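Local coordinates for protein maleylacetate reductase (Agrobacterium tumefaciens, PDB 3HL0) that catalyses the NAD(H)-dependent reduction of maleylacetate to 3-oxoadipate, probably in the breakdown of gamma-resorcylate, as a member of the iron-containing alcohol dehydrogenase family, at residues A155-L161 / H213-E219; V163-M167 / L205-R209; G123-T127 / V150-D154; S41-K46 / F64-A68. All blocks are in the same frame, centred on the assembly; numbering follows the deposited sequence.

Contact 1. Residues A155-L161 / H213-E219; sequences AELTLGL and HDIGARE. With NAD (nicotinamide-adenine-dinucleotide), chain D.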
# COMPACT_ATOMS: atom_id res chain seq x y z
N ALA A 155 -3.99 16.27 15.19
CA ALA A 155 -3.68 16.58 13.78
C ALA A 155 -2.15 16.60 13.53
O ALA A 155 -1.72 16.43 12.39
CB ALA A 155 -4.30 17.87 13.37
N GLU A 156 -1.33 16.74 14.57
CA GLU A 156 0.14 16.69 14.36
C GLU A 156 0.58 15.35 13.75
O GLU A 156 1.58 15.29 13.01
CB GLU A 156 0.91 17.02 15.65
CG GLU A 156 0.69 18.46 16.07
CD GLU A 156 1.36 18.85 17.41
OE1 GLU A 156 1.94 17.99 18.12
OE2 GLU A 156 1.29 20.05 17.73
N LEU A 157 -0.15 14.26 14.07
CA LEU A 157 0.17 12.92 13.63
C LEU A 157 -0.20 12.70 12.14
O LEU A 157 0.19 11.70 11.56
CB LEU A 157 -0.54 11.89 14.50
CG LEU A 157 -0.21 12.04 15.98
CD1 LEU A 157 -0.75 10.79 16.65
CD2 LEU A 157 1.28 12.21 16.24
N THR A 158 -0.92 13.65 11.58
CA THR A 158 -1.27 13.60 10.16
C THR A 158 -0.41 14.44 9.26
O THR A 158 -0.56 14.39 8.05
CB THR A 158 -2.75 13.97 9.91
OG1 THR A 158 -2.96 15.34 10.22
CG2 THR A 158 -3.70 13.05 10.70
N LEU A 159 0.52 15.22 9.83
CA LEU A 159 1.36 16.07 9.00
C LEU A 159 2.15 15.18 8.03
O LEU A 159 2.40 15.58 6.87
CB LEU A 159 2.33 16.93 9.83
CG LEU A 159 1.66 18.03 10.70
CD1 LEU A 159 2.65 18.54 11.75
CD2 LEU A 159 1.13 19.18 9.91
N GLY A 160 2.49 13.97 8.51
CA GLY A 160 3.29 13.04 7.73
C GLY A 160 2.52 12.12 6.81
O GLY A 160 3.11 11.22 6.17
N LEU A 161 1.21 12.33 6.72
CA LEU A 161 0.41 11.46 5.84
C LEU A 161 0.71 11.90 4.40
O LEU A 161 0.53 13.06 4.05
CB LEU A 161 -1.07 11.58 6.19
CG LEU A 161 -2.05 10.70 5.40
CD1 LEU A 161 -1.85 9.20 5.63
CD2 LEU A 161 -3.55 11.15 5.71
N HIS A 213 2.26 20.17 5.48
CA HIS A 213 2.74 20.53 6.81
C HIS A 213 1.88 21.62 7.49
O HIS A 213 2.20 22.01 8.62
CB HIS A 213 4.14 21.14 6.62
CG HIS A 213 4.13 22.30 5.66
ND1 HIS A 213 4.12 22.15 4.29
CD2 HIS A 213 4.04 23.64 5.89
CE1 HIS A 213 4.08 23.33 3.71
NE2 HIS A 213 4.02 24.26 4.66
N ASP A 214 0.86 22.14 6.80
CA ASP A 214 -0.01 23.22 7.33
C ASP A 214 -0.94 22.63 8.40
O ASP A 214 -1.86 21.86 8.08
CB ASP A 214 -0.80 23.81 6.17
CG ASP A 214 -1.76 24.95 6.57
OD1 ASP A 214 -2.43 24.90 7.61
OD2 ASP A 214 -1.89 25.90 5.77
N ILE A 215 -0.69 22.97 9.67
CA ILE A 215 -1.39 22.31 10.77
C ILE A 215 -2.85 22.75 10.77
O ILE A 215 -3.71 21.92 11.09
CB ILE A 215 -0.70 22.53 12.16
CG1 ILE A 215 -1.36 21.65 13.25
CG2 ILE A 215 -0.73 24.00 12.50
CD1 ILE A 215 -1.23 20.18 13.07
N GLY A 216 -3.13 23.99 10.38
CA GLY A 216 -4.54 24.46 10.33
C GLY A 216 -5.36 23.66 9.34
O GLY A 216 -6.48 23.23 9.65
N ALA A 217 -4.81 23.47 8.14
CA ALA A 217 -5.52 22.67 7.14
C ALA A 217 -5.67 21.21 7.59
O ALA A 217 -6.71 20.58 7.35
CB ALA A 217 -4.82 22.77 5.79
N ARG A 218 -4.62 20.64 8.19
CA ARG A 218 -4.69 19.29 8.75
C ARG A 218 -5.76 19.18 9.84
O ARG A 218 -6.48 18.19 9.88
CB ARG A 218 -3.33 18.79 9.26
CG ARG A 218 -2.30 18.51 8.13
CD ARG A 218 -2.72 17.34 7.23
NE ARG A 218 -1.56 16.96 6.41
CZ ARG A 218 -1.50 15.90 5.62
NH1 ARG A 218 -2.56 15.11 5.45
NH2 ARG A 218 -0.35 15.64 5.00
N GLU A 219 -5.86 20.19 10.70
CA GLU A 219 -6.89 20.14 11.74
C GLU A 219 -8.28 20.09 11.11
O GLU A 219 -9.14 19.29 11.55
CB GLU A 219 -6.74 21.37 12.67
CG GLU A 219 -5.51 21.24 13.56
CD GLU A 219 -5.37 22.46 14.46
OE1 GLU A 219 -5.85 23.54 14.08
OE2 GLU A 219 -4.79 22.33 15.55
PA NAD D . -4.59 2.02 5.88
O1A NAD D . -4.95 2.00 7.32
O2A NAD D . -4.65 0.75 5.13
O5B NAD D . -3.22 2.81 5.72
C5B NAD D . -2.52 2.72 4.47
C4B NAD D . -1.04 2.94 4.76
O4B NAD D . -0.84 4.29 5.17
C3B NAD D . -0.53 2.02 5.89
O3B NAD D . 0.75 1.44 5.58
C2B NAD D . -0.43 2.98 7.05
O2B NAD D . 0.54 2.61 8.00
C1B NAD D . -0.07 4.31 6.37
N9A NAD D . -0.45 5.50 7.16
C8A NAD D . -1.68 5.77 7.73
N7A NAD D . -1.61 6.96 8.37
C5A NAD D . -0.34 7.47 8.24
C6A NAD D . 0.26 8.64 8.70
N6A NAD D . -0.42 9.71 9.19
N1A NAD D . 1.61 8.81 8.38
C2A NAD D . 2.29 7.88 7.62
N3A NAD D . 1.70 6.74 7.15
C4A NAD D . 0.38 6.54 7.47
O3 NAD D . -5.60 2.99 5.04
PN NAD D . -7.10 3.51 5.38
O1N NAD D . -7.64 3.99 4.07
O2N NAD D . -6.96 4.43 6.51
O5D NAD D . -7.93 2.21 5.82
C5D NAD D . -8.42 1.27 4.88
C4D NAD D . -8.96 0.08 5.67
O4D NAD D . -9.91 0.56 6.61
C3D NAD D . -9.72 -0.87 4.75
O3D NAD D . -9.55 -2.20 5.25
C2D NAD D . -11.15 -0.41 4.90
O2D NAD D . -12.13 -1.39 4.57
C1D NAD D . -11.18 -0.02 6.37
N1N NAD D . -12.23 0.92 6.71
C2N NAD D . -13.15 0.51 7.63
C3N NAD D . -14.17 1.37 7.99
C7N NAD D . -15.08 0.83 9.01
O7N NAD D . -16.02 1.69 9.43
N7N NAD D . -14.96 -0.44 9.48
C4N NAD D . -14.27 2.70 7.47
C5N NAD D . -13.33 3.10 6.52
C6N NAD D . -12.31 2.20 6.15
O HOH W 1 -5.30 15.91 9.03
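R218 delivers its guanidinium into the turn T158-L161, where NH2 donates to L161 O at 2.9 Å; the oxygen receives it on a lone pair, in the carbonyl plane, and the N-H...O angle is 148°. A second bond from the same NH2, to L159 O, is weak. T158 O stands 3.0 Å above the guanidinium plane, over its centre, so it faces the cation without being hydrogen-bonded to any of its nitrogens. P212 O takes NE, and S166 OG and Y121 OH take NH1, which fixes the group's rotation. A water donates to both T158 OG1 and R218 O, while T158 OG1 itself donates to A155 O at 2.7 Å.

The loop 155-161 leaves strand 150-153 and forms a type I turn at T158-L161 beside the adenine of NAD, whose N6A gives a weak bond to L157 O. Across the contact, helix 215-234 starts after the N-cap residue D214, whose OD1 accepts from A217 N.

Apolar contacts extend the interface. I215 CG1 lies anti to the backbone N (chi1 -172°), and its CD1 reaches A155 CB at 3.9 Å and L159 CD2 at 4.1 Å. A155 CB also rests 3.6 Å from E219 CG.

Contact 2. Residues V163-M167 / L205-R209; sequences VAISM and LPVVR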
# COMPACT_ATOMS: atom_id res chain seq x y z
N VAL A 163 0.77 12.96 0.54
CA VAL A 163 -0.24 13.74 -0.16
C VAL A 163 -1.23 12.86 -0.93
O VAL A 163 -2.43 13.09 -0.85
CB VAL A 163 0.39 14.77 -1.08
CG1 VAL A 163 -0.65 15.39 -1.97
CG2 VAL A 163 1.04 15.89 -0.22
N ALA A 164 -0.74 11.87 -1.68
CA ALA A 164 -1.67 11.08 -2.51
C ALA A 164 -2.73 10.35 -1.67
O ALA A 164 -3.93 10.48 -2.02
CB ALA A 164 -0.87 10.10 -3.40
N ILE A 165 -2.34 9.64 -0.62
CA ILE A 165 -3.31 8.95 0.26
C ILE A 165 -4.15 9.98 1.06
O ILE A 165 -5.34 9.73 1.37
CB ILE A 165 -2.71 7.83 1.16
CG1 ILE A 165 -3.81 7.10 1.91
CG2 ILE A 165 -1.67 8.38 2.15
CD1 ILE A 165 -4.71 6.35 0.99
N SER A 166 -3.57 11.14 1.36
CA SER A 166 -4.37 12.21 2.02
C SER A 166 -5.59 12.57 1.14
O SER A 166 -6.74 12.71 1.65
CB SER A 166 -3.54 13.49 2.33
OG SER A 166 -2.52 13.16 3.29
N MSE A 167 -5.36 12.69 -0.17
CA MSE A 167 -6.44 13.06 -1.10
C MSE A 167 -7.47 11.93 -1.24
O MSE A 167 -8.67 12.17 -1.14
CB MSE A 167 -5.90 13.44 -2.47
CG MSE A 167 -4.91 14.63 -2.47
SE MSE A 167 -5.55 16.27 -1.65
CE MSE A 167 -4.74 16.13 0.06
N LEU A 205 -8.83 19.89 1.87
CA LEU A 205 -7.97 19.01 1.05
C LEU A 205 -7.12 19.76 -0.00
O LEU A 205 -5.97 19.40 -0.13
CB LEU A 205 -8.81 17.90 0.39
CG LEU A 205 -9.34 16.91 1.44
CD1 LEU A 205 -10.40 15.97 0.78
CD2 LEU A 205 -8.23 16.07 2.12
N PRO A 206 -7.66 20.79 -0.70
CA PRO A 206 -6.81 21.53 -1.66
C PRO A 206 -5.64 22.23 -0.99
O PRO A 206 -4.53 22.34 -1.60
CB PRO A 206 -7.76 22.57 -2.27
CG PRO A 206 -9.12 21.89 -2.15
CD PRO A 206 -9.06 21.27 -0.77
N VAL A 207 -5.85 22.70 0.24
CA VAL A 207 -4.77 23.31 1.04
C VAL A 207 -3.74 22.31 1.49
O VAL A 207 -2.51 22.54 1.36
CB VAL A 207 -5.32 24.11 2.23
CG1 VAL A 207 -4.14 24.79 3.03
CG2 VAL A 207 -6.28 25.18 1.70
N VAL A 208 -4.20 21.17 2.00
CA VAL A 208 -3.31 20.07 2.37
C VAL A 208 -2.43 19.62 1.18
O VAL A 208 -1.24 19.31 1.37
CB VAL A 208 -4.13 18.87 2.97
CG1 VAL A 208 -3.24 17.64 3.12
CG2 VAL A 208 -4.69 19.30 4.32
N ARG A 209 -2.99 19.61 -0.03
CA ARG A 209 -2.25 19.13 -1.21
C ARG A 209 -1.01 20.01 -1.42
O ARG A 209 0.10 19.48 -1.64
CB ARG A 209 -3.12 19.15 -2.45
CG ARG A 209 -2.44 18.45 -3.60
CD ARG A 209 -3.16 18.74 -4.89
NE ARG A 209 -2.39 18.10 -5.95
CZ ARG A 209 -2.70 18.12 -7.25
NH1 ARG A 209 -3.77 18.76 -7.69
NH2 ARG A 209 -1.92 17.48 -8.13
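Side-chain packing between two antiparallel helices makes this contact, which joins the start of helix 163-180 to the last turns of helix 188-210 and has no hydrogen bond between the two segments. The short axes run at 174° and approach to 9.9 Å. V163 lies level with R209 and M167 with L205, as the CA separations of 5.8 Å for V163-R209 and 6.5 Å for M167-L205 record.

M167, present as selenomethionine, contributes the largest share of the interface. Its chain bends at chi2 (-54°) and again at chi3 (99°), which turns the terminal methyl in between L205 and V208. CE there lies 3.7 Å from V208 CG1 and 3.5 Å from the backbone L205 O, while SE passes across R209 at 3.9 Å from its CB. The two helices belong to the all-helical C-terminal part characteristic of iron-containing alcohol dehydrogenases, and the chain between the segments is itself mostly helical, with no strand. L300 of helix 289-300 packs on both M167 and L205.

At the other end V163 meets R209 nearly at a right angle, CG1 touching R209 CG at 3.9 Å. The extended R209 chain carries its guanidinium onward to R299 O, which accepts from NH1. S166 turns its CB to V208 CG1 at 4.2 Å, and its OG is hydrogen-bonded to P162 O. L205 CD2 lies against the backbone O of S166, and V208 continues onto A217 and R218 of helix 215-234.

Contact 3. Residues G123-T127 / V150-D154; sequences GSEVT and VVIYD. With NAD (nicotinamide-adenine-dinucleotide), chain D.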
# COMPACT_ATOMS: atom_id res chain seq x y z
N GLY A 123 -12.14 7.15 9.11
CA GLY A 123 -13.33 7.30 9.97
C GLY A 123 -13.78 6.06 10.73
O GLY A 123 -14.77 6.12 11.45
N SER A 124 -13.06 4.93 10.57
CA SER A 124 -13.44 3.65 11.26
C SER A 124 -13.52 3.81 12.77
O SER A 124 -14.28 3.07 13.45
CB SER A 124 -12.37 2.61 10.97
OG SER A 124 -12.74 1.32 11.46
N GLU A 125 -12.73 4.74 13.30
CA GLU A 125 -12.65 4.98 14.76
C GLU A 125 -14.00 5.29 15.45
O GLU A 125 -14.11 5.14 16.69
CB GLU A 125 -11.63 6.06 15.08
CG GLU A 125 -12.02 7.41 14.48
CD GLU A 125 -11.49 7.66 13.05
OE1 GLU A 125 -11.07 6.72 12.34
OE2 GLU A 125 -11.52 8.84 12.64
N VAL A 126 -14.99 5.75 14.66
CA VAL A 126 -16.32 6.05 15.22
C VAL A 126 -17.43 5.25 14.55
O VAL A 126 -18.60 5.67 14.50
CB VAL A 126 -16.66 7.57 15.21
CG1 VAL A 126 -15.84 8.33 16.29
CG2 VAL A 126 -16.44 8.14 13.81
N THR A 127 -17.08 4.05 14.08
CA THR A 127 -18.11 3.16 13.57
C THR A 127 -18.08 1.82 14.29
O THR A 127 -17.04 1.39 14.81
CB THR A 127 -17.98 2.85 12.04
OG1 THR A 127 -17.07 1.75 11.85
CG2 THR A 127 -17.59 4.06 11.23
N VAL A 150 -12.78 5.31 23.06
CA VAL A 150 -12.18 6.63 23.13
C VAL A 150 -11.45 6.91 21.82
O VAL A 150 -10.81 6.01 21.28
CB VAL A 150 -11.17 6.73 24.32
CG1 VAL A 150 -10.47 8.07 24.32
CG2 VAL A 150 -11.84 6.45 25.67
N VAL A 151 -11.56 8.12 21.29
CA VAL A 151 -10.78 8.47 20.10
C VAL A 151 -10.01 9.74 20.43
O VAL A 151 -10.58 10.67 21.01
CB VAL A 151 -11.73 8.79 18.92
CG1 VAL A 151 -10.93 9.16 17.68
CG2 VAL A 151 -12.64 7.61 18.64
N ILE A 152 -8.70 9.73 20.14
CA ILE A 152 -7.84 10.90 20.35
C ILE A 152 -7.42 11.39 18.98
O ILE A 152 -6.67 10.72 18.27
CB ILE A 152 -6.60 10.52 21.21
CG1 ILE A 152 -7.08 10.05 22.58
CG2 ILE A 152 -5.65 11.71 21.37
CD1 ILE A 152 -5.89 9.62 23.48
N TYR A 153 -7.92 12.56 18.60
CA TYR A 153 -7.57 13.16 17.32
C TYR A 153 -6.47 14.20 17.51
O TYR A 153 -6.68 15.27 18.13
CB TYR A 153 -8.78 13.88 16.71
CG TYR A 153 -9.80 12.97 16.06
CD1 TYR A 153 -9.48 12.26 14.90
CD2 TYR A 153 -11.09 12.86 16.59
CE1 TYR A 153 -10.45 11.44 14.26
CE2 TYR A 153 -12.03 12.07 16.00
CZ TYR A 153 -11.72 11.37 14.83
OH TYR A 153 -12.68 10.59 14.26
N ASP A 154 -5.30 13.88 16.96
CA ASP A 154 -4.13 14.75 17.09
C ASP A 154 -3.61 15.10 15.69
O ASP A 154 -2.92 14.27 15.08
CB ASP A 154 -3.06 14.04 17.90
CG ASP A 154 -1.80 14.90 18.11
OD1 ASP A 154 -1.67 15.97 17.48
OD2 ASP A 154 -0.99 14.53 18.99
PA NAD D . -4.59 2.02 5.88
O1A NAD D . -4.95 2.00 7.32
O2A NAD D . -4.65 0.75 5.13
O5B NAD D . -3.22 2.81 5.72
C5B NAD D . -2.52 2.72 4.47
C4B NAD D . -1.04 2.94 4.76
O4B NAD D . -0.84 4.29 5.17
C3B NAD D . -0.53 2.02 5.89
O3B NAD D . 0.75 1.44 5.58
C2B NAD D . -0.43 2.98 7.05
O2B NAD D . 0.54 2.61 8.00
C1B NAD D . -0.07 4.31 6.37
N9A NAD D . -0.45 5.50 7.16
C8A NAD D . -1.68 5.77 7.73
N7A NAD D . -1.61 6.96 8.37
C5A NAD D . -0.34 7.47 8.24
C6A NAD D . 0.26 8.64 8.70
N6A NAD D . -0.42 9.71 9.19
N1A NAD D . 1.61 8.81 8.38
C2A NAD D . 2.29 7.88 7.62
N3A NAD D . 1.70 6.74 7.15
C4A NAD D . 0.38 6.54 7.47
O3 NAD D . -5.60 2.99 5.04
PN NAD D . -7.10 3.51 5.38
O1N NAD D . -7.64 3.99 4.07
O2N NAD D . -6.96 4.43 6.51
O5D NAD D . -7.93 2.21 5.82
C5D NAD D . -8.42 1.27 4.88
C4D NAD D . -8.96 0.08 5.67
O4D NAD D . -9.91 0.56 6.61
C3D NAD D . -9.72 -0.87 4.75
O3D NAD D . -9.55 -2.20 5.25
C2D NAD D . -11.15 -0.41 4.90
O2D NAD D . -12.13 -1.39 4.57
C1D NAD D . -11.18 -0.02 6.37
N1N NAD D . -12.23 0.92 6.71
C2N NAD D . -13.15 0.51 7.63
C3N NAD D . -14.17 1.37 7.99
C7N NAD D . -15.08 0.83 9.01
O7N NAD D . -16.02 1.69 9.43
N7N NAD D . -14.96 -0.44 9.48
C4N NAD D . -14.27 2.70 7.47
C5N NAD D . -13.33 3.10 6.52
C6N NAD D . -12.31 2.20 6.15
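Chi1 of E125 is 63°, which sets CG between the backbone N and the carbonyl carbon, and a bend at chi2 (-89°) then swings the carboxylate back toward Y153. The tyrosine has CG anti to its carbonyl carbon, a setting that carries its OH across to the loop. Y153 OH donates to E125 OE2 at 2.7 Å, and OE2 accepts on its anti lone pair, away from the other carboxylate oxygen. OE2 lies at the ring edge near the ring plane, although carboxylate and ring planes are 69° apart.

V151 packs against both partners of this bond. Its CG1 is 3.5 Å above one face of the Y153 ring, offset toward the rim, and 3.8 Å from E125 CG. CG2 meets V126 CG1 at 4.0 Å. P118 of the neighbouring strand and I15 of strand 15-17 pack against the same group, and W226 of helix 215-234 meets the tyrosine ring.

Thus strand 150-153 of the parallel dinucleotide-binding sheet is tied to the loop following strand 113-118. That loop holds the nicotinamide end of NAD: T127 OG1 donates to the carboxamide O7N at 2.6 Å. E125 is buried, so the phenol bond probably compensates in part for lost solvation of OE2.

Contact 4. Residues S41-K46 / F64-A68; sequences STPQQK and FSEAA. With NAD (nicotinamide-adenine-dinucleotide), chain D.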
# COMPACT_ATOMS: atom_id res chain seq x y z
N SER A 41 0.08 -1.03 15.55
CA SER A 41 0.37 -0.32 14.29
C SER A 41 0.64 -1.29 13.16
O SER A 41 0.74 -2.50 13.37
CB SER A 41 1.61 0.59 14.42
OG SER A 41 2.79 -0.18 14.46
N THR A 42 0.72 -0.74 11.96
CA THR A 42 1.29 -1.43 10.82
C THR A 42 2.83 -1.34 10.87
O THR A 42 3.42 -0.60 11.70
CB THR A 42 0.86 -0.76 9.50
OG1 THR A 42 1.36 0.59 9.52
CG2 THR A 42 -0.63 -0.79 9.31
N PRO A 43 3.52 -2.08 9.99
CA PRO A 43 4.99 -1.86 9.91
C PRO A 43 5.37 -0.43 9.49
O PRO A 43 6.43 0.08 9.89
CB PRO A 43 5.42 -2.86 8.84
CG PRO A 43 4.42 -3.98 8.93
CD PRO A 43 3.10 -3.32 9.28
N GLN A 44 4.51 0.22 8.72
CA GLN A 44 4.81 1.56 8.20
C GLN A 44 4.69 2.65 9.25
O GLN A 44 5.08 3.82 9.01
CB GLN A 44 3.91 1.86 6.98
CG GLN A 44 4.26 1.01 5.73
CD GLN A 44 3.76 -0.43 5.80
OE1 GLN A 44 4.50 -1.36 5.51
NE2 GLN A 44 2.49 -0.62 6.21
N GLN A 45 4.15 2.31 10.42
CA GLN A 45 4.04 3.26 11.52
C GLN A 45 4.62 2.68 12.84
O GLN A 45 4.33 3.19 13.93
CB GLN A 45 2.59 3.70 11.70
CG GLN A 45 2.12 4.66 10.60
CD GLN A 45 0.63 4.97 10.70
OE1 GLN A 45 -0.21 4.16 10.27
NE2 GLN A 45 0.29 6.12 11.29
N LYS A 46 5.51 1.71 12.72
CA LYS A 46 6.08 0.99 13.86
C LYS A 46 6.91 1.90 14.78
O LYS A 46 6.88 1.78 16.02
CB LYS A 46 6.93 -0.16 13.35
CG LYS A 46 7.82 -0.82 14.38
CD LYS A 46 8.72 -1.83 13.67
CE LYS A 46 9.29 -2.86 14.63
NZ LYS A 46 10.61 -2.45 15.24
N PHE A 64 2.45 -4.21 19.25
CA PHE A 64 2.26 -5.20 18.18
C PHE A 64 2.15 -4.39 16.90
O PHE A 64 1.17 -3.68 16.69
CB PHE A 64 0.96 -5.99 18.41
CG PHE A 64 0.73 -7.06 17.37
CD1 PHE A 64 1.31 -8.33 17.53
CD2 PHE A 64 -0.04 -6.81 16.23
CE1 PHE A 64 1.10 -9.32 16.58
CE2 PHE A 64 -0.25 -7.81 15.27
CZ PHE A 64 0.33 -9.07 15.45
N SER A 65 3.15 -4.49 16.03
CA SER A 65 3.27 -3.62 14.86
C SER A 65 3.11 -4.38 13.54
O SER A 65 3.72 -4.03 12.52
CB SER A 65 4.61 -2.86 14.89
OG SER A 65 5.72 -3.79 14.92
N GLU A 66 2.27 -5.39 13.55
CA GLU A 66 2.09 -6.17 12.32
C GLU A 66 0.69 -6.10 11.73
O GLU A 66 0.24 -7.03 11.04
CB GLU A 66 2.51 -7.62 12.55
CG GLU A 66 4.02 -7.79 12.66
CD GLU A 66 4.40 -9.12 13.24
OE1 GLU A 66 3.84 -10.16 12.79
OE2 GLU A 66 5.26 -9.13 14.15
N ALA A 67 -0.02 -4.99 12.00
CA ALA A 67 -1.36 -4.82 11.45
C ALA A 67 -1.25 -4.90 9.94
O ALA A 67 -0.29 -4.38 9.35
CB ALA A 67 -1.94 -3.49 11.86
N ALA A 68 -2.21 -5.59 9.34
CA ALA A 68 -2.10 -6.00 7.95
C ALA A 68 -3.32 -5.52 7.17
O ALA A 68 -4.41 -5.37 7.73
CB ALA A 68 -2.00 -7.54 7.89
PA NAD D . -4.59 2.02 5.88
O1A NAD D . -4.95 2.00 7.32
O2A NAD D . -4.65 0.75 5.13
O5B NAD D . -3.22 2.81 5.72
C5B NAD D . -2.52 2.72 4.47
C4B NAD D . -1.04 2.94 4.76
O4B NAD D . -0.84 4.29 5.17
C3B NAD D . -0.53 2.02 5.89
O3B NAD D . 0.75 1.44 5.58
C2B NAD D . -0.43 2.98 7.05
O2B NAD D . 0.54 2.61 8.00
C1B NAD D . -0.07 4.31 6.37
N9A NAD D . -0.45 5.50 7.16
C8A NAD D . -1.68 5.77 7.73
N7A NAD D . -1.61 6.96 8.37
C5A NAD D . -0.34 7.47 8.24
C6A NAD D . 0.26 8.64 8.70
N6A NAD D . -0.42 9.71 9.19
N1A NAD D . 1.61 8.81 8.38
C2A NAD D . 2.29 7.88 7.62
N3A NAD D . 1.70 6.74 7.15
C4A NAD D . 0.38 6.54 7.47
O3 NAD D . -5.60 2.99 5.04
PN NAD D . -7.10 3.51 5.38
O1N NAD D . -7.64 3.99 4.07
O2N NAD D . -6.96 4.43 6.51
O5D NAD D . -7.93 2.21 5.82
C5D NAD D . -8.42 1.27 4.88
C4D NAD D . -8.96 0.08 5.67
O4D NAD D . -9.91 0.56 6.61
C3D NAD D . -9.72 -0.87 4.75
O3D NAD D . -9.55 -2.20 5.25
C2D NAD D . -11.15 -0.41 4.90
O2D NAD D . -12.13 -1.39 4.57
C1D NAD D . -11.18 -0.02 6.37
N1N NAD D . -12.23 0.92 6.71
C2N NAD D . -13.15 0.51 7.63
C3N NAD D . -14.17 1.37 7.99
C7N NAD D . -15.08 0.83 9.01
O7N NAD D . -16.02 1.69 9.43
N7N NAD D . -14.96 -0.44 9.48
C4N NAD D . -14.27 2.70 7.47
C5N NAD D . -13.33 3.10 6.52
C6N NAD D . -12.31 2.20 6.15
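Backbone hydrogen bonds come first: S41 N donates to F64 O at 3.1 Å, and A67 N donates to S41 O at 2.9 Å with an N-H...O angle of 161°. Both donors approach somewhat out of the carbonyl planes. S41 O also receives a CA-H...O contact from S65 CA at 3.1 Å. The pairing thereby runs on past the strand ends, where the segment 64-68 curls around the carbonyl of S41.

Packing accompanies these bonds. A67 CB presses on the S41 carbonyl at 3.2 Å from its O, and S65 CB lies 3.3 Å from S41 OG. P43 brings its ring CD against two backbone carbonyl oxygens, S65 O at 3.4 Å and A67 O. The aliphatic part of K46 runs alongside S65 OG, with K46 NZ going on to E50 in a salt bridge and to G136 O of the second subunit.

Polar side chains serve the turn and the cofactor. S41 OG donates to T42 O, which also takes Q45 N from the opposite face of its plane. A chi1 of 62° sets T42 OG1 between the backbone N and the carbonyl carbon and turns it to the adenosine ribose, where it donates to NAD O2B at 2.7 Å. That hydroxyl in turn donates to Q45 OE1, and Q44 NE2 donates to NAD O3B at 2.8 Å, so T42, Q44 and Q45 together hold the two ribose hydroxyls.

The segments lie at the C-terminal ends of adjacent parallel strands, 37-40 and 60-64, as in a Rossmann-like sheet; helix 46-56 follows the first, and helices 97-110 and 73-85 pack against A67 and F64.

Contacts 2 and 3 are the buried ones; contacts 1 and 4 are only partly buried. Contacts 3 and 4 belong to the parallel sheet and its loops, contact 2 to the helical part, and contact 1 bridges the two. Contacts 1 and 2 touch directly and share the succession of helices 188-210 and 215-234. Contacts 1 and 3 adjoin in sequence where strand 150-153 runs into its loop. Chemistry follows place: apolar packing between helices in contact 2, one carboxylate-phenol bond in contact 3, an arginine on turn carbonyls in contact 1, and backbone pairing in contact 4. Contacts 1, 3 and 4 meet NAD at its adenine, nicotinamide and adenosine ribose respectively.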